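Local coordinates for cellulose-binding protein (Saccharophagus degradans, PDB 2YHG), which may hydrolyse glycosidic bonds in carbohydrate metabolism, this piece joining a nucleoside hydrolase-like domain and a C-terminal domain of a larger cellulose-binding protein, at residues Asn132-Ile135 with Ala136-Lys140. Numbering follows the deposited sequence.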
loop_
_atom_site.group_PDB
_atom_site.type_symbol
_atom_site.label_atom_id
_atom_site.label_comp_id
_atom_site.label_asym_id
_atom_site.label_seq_id
_atom_site.Cartn_x
_atom_site.Cartn_y
_atom_site.Cartn_z
ATOM N N ASN A 132 -14.062 -3.576 -16.291
ATOM C CA ASN A 132 -14.399 -2.294 -16.900
ATOM C C ASN A 132 -14.088 -1.140 -15.954
ATOM O O ASN A 132 -13.692 -0.064 -16.437
ATOM C CB ASN A 132 -15.879 -2.257 -17.300
ATOM C CG ASN A 132 -16.185 -3.074 -18.524
ATOM O OD1 ASN A 132 -15.291 -3.417 -19.305
ATOM N ND2 ASN A 132 -17.460 -3.394 -18.707
ATOM N N LEU A 133 -14.267 -1.308 -14.655
ATOM C CA LEU A 133 -13.946 -0.271 -13.684
ATOM C C LEU A 133 -12.458 0.064 -13.742
ATOM O O LEU A 133 -12.064 1.238 -13.714
ATOM C CB LEU A 133 -14.387 -0.738 -12.282
ATOM C CG LEU A 133 -14.121 0.202 -11.092
ATOM C CD1 LEU A 133 -14.934 -0.245 -9.910
ATOM C CD2 LEU A 133 -12.635 0.203 -10.655
ATOM N N ILE A 134 -11.597 -0.948 -13.842
ATOM C CA ILE A 134 -10.194 -0.730 -13.961
ATOM C C ILE A 134 -9.877 0.063 -15.220
ATOM O O ILE A 134 -9.068 0.995 -15.197
ATOM C CB ILE A 134 -9.406 -2.058 -13.874
ATOM C CG1 ILE A 134 -9.545 -2.663 -12.498
ATOM C CG2 ILE A 134 -7.957 -1.861 -14.257
ATOM C CD1 ILE A 134 -9.104 -4.107 -12.410
ATOM N N ILE A 135 -10.434 -0.340 -16.360
ATOM C CA ILE A 135 -10.203 0.404 -17.600
ATOM C C ILE A 135 -10.560 1.889 -17.420
ATOM O O ILE A 135 -9.794 2.777 -17.798
ATOM C CB ILE A 135 -10.962 -0.199 -18.785
ATOM C CG1 ILE A 135 -10.472 -1.631 -19.074
ATOM C CG2 ILE A 135 -10.822 0.676 -20.026
ATOM C CD1 ILE A 135 -11.262 -2.345 -20.131
ATOM N N ALA A 136 -11.735 2.131 -16.857
ATOM C CA ALA A 136 -12.193 3.506 -16.712
ATOM C C ALA A 136 -11.280 4.309 -15.811
ATOM O O ALA A 136 -11.002 5.491 -16.058
ATOM C CB ALA A 136 -13.615 3.544 -16.201
ATOM N N ALA A 137 -10.766 3.682 -14.760
ATOM C CA ALA A 137 -9.863 4.384 -13.840
ATOM C C ALA A 137 -8.551 4.719 -14.511
ATOM O O ALA A 137 -8.041 5.843 -14.389
ATOM C CB ALA A 137 -9.619 3.528 -12.604
ATOM N N VAL A 138 -7.973 3.781 -15.238
ATOM C CA VAL A 138 -6.716 4.028 -15.924
ATOM C C VAL A 138 -6.889 5.092 -16.990
ATOM O O VAL A 138 -6.008 5.932 -17.185
ATOM C CB VAL A 138 -6.129 2.740 -16.495
ATOM C CG1 VAL A 138 -4.871 3.042 -17.316
ATOM C CG2 VAL A 138 -5.822 1.740 -15.354
ATOM N N ASP A 139 -8.040 5.113 -17.660
ATOM C CA ASP A 139 -8.304 6.081 -18.697
ATOM C C ASP A 139 -8.520 7.490 -18.147
ATOM O O ASP A 139 -8.422 8.452 -18.887
ATOM C CB ASP A 139 -9.524 5.672 -19.513
ATOM C CG ASP A 139 -9.283 4.520 -20.470
ATOM O OD1 ASP A 139 -8.136 4.186 -20.759
ATOM O OD2 ASP A 139 -10.308 4.040 -21.006
ATOM N N LYS A 140 -8.936 7.631 -16.892
ATOM C CA LYS A 140 -9.346 8.914 -16.332
ATOM C C LYS A 140 -8.222 9.935 -16.469
ATOM O O LYS A 140 -7.043 9.620 -16.285
ATOM C CB LYS A 140 -9.738 8.725 -14.869
ATOM C CG LYS A 140 -10.436 9.864 -14.204
ATOM C CD LYS A 140 -10.858 9.520 -12.778
ATOM C CE LYS A 140 -11.604 10.632 -12.095
ATOM N NZ LYS A 140 -11.845 10.326 -10.673
#
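Ile135 and Asp139, one turn apart on the helix 129-139, run side by side and point the same way. The touching atoms are the branch methyl CG2 of Ile135 and the carboxylate oxygen OD2 of Asp139, 3.5 Å apart. On Ile135 that methyl stands anti to the backbone N (chi1 -63° puts CG1 beside the N instead), which sends it forward along the helix to the aspartate. Asp139 turns its own CG back beside its N, chi1 -74°, and this folds the carboxyl carbon CG to 3.2 Å from Ile135 O. Ile135 O also accepts the N-H of Asp139, with Asp139 N 2.9 Å away; the carboxylate lies close to this oxygen without bonding to it. The carboxylate has its partner outside this stretch: OD2 of Asp139 makes a salt bridge to NH2 of Arg168, whose side chain also touches Ile135.

One residue back, Ile134 and Val138 form the next pair. Their CG2 methyls approach only loosely, at 4.3 Å. Val138 CG2, beside its own backbone N and anti to the carbonyl carbon, is carried to 3.3 Å from Ile134 O, the acceptor of a nearly straight bond from Val138 N (170° at the hydrogen). Ala137 has just a CB, which lies 3.5 Å from Leu133 O. The main-chain bonds from Ala136 to Asn132 and from Ala137 to Leu133 complete the run, and Lys140 leaves the helical conformation.

Ile134 and Ala137 rest on Ile32 of the strand 30-35, with Ile134 also meeting Ile157 and Ala160 of the helix 155-167; Val138 touches Phe176 of the helix 170-178. Successive i-to-i+4 N-H to O bonds, with side chains neighbouring one another from turn to turn, are the signature of an alpha-helix, here packed against the parallel sheet of the nucleoside hydrolase-like alpha/beta domain and leading into its strand 146-150.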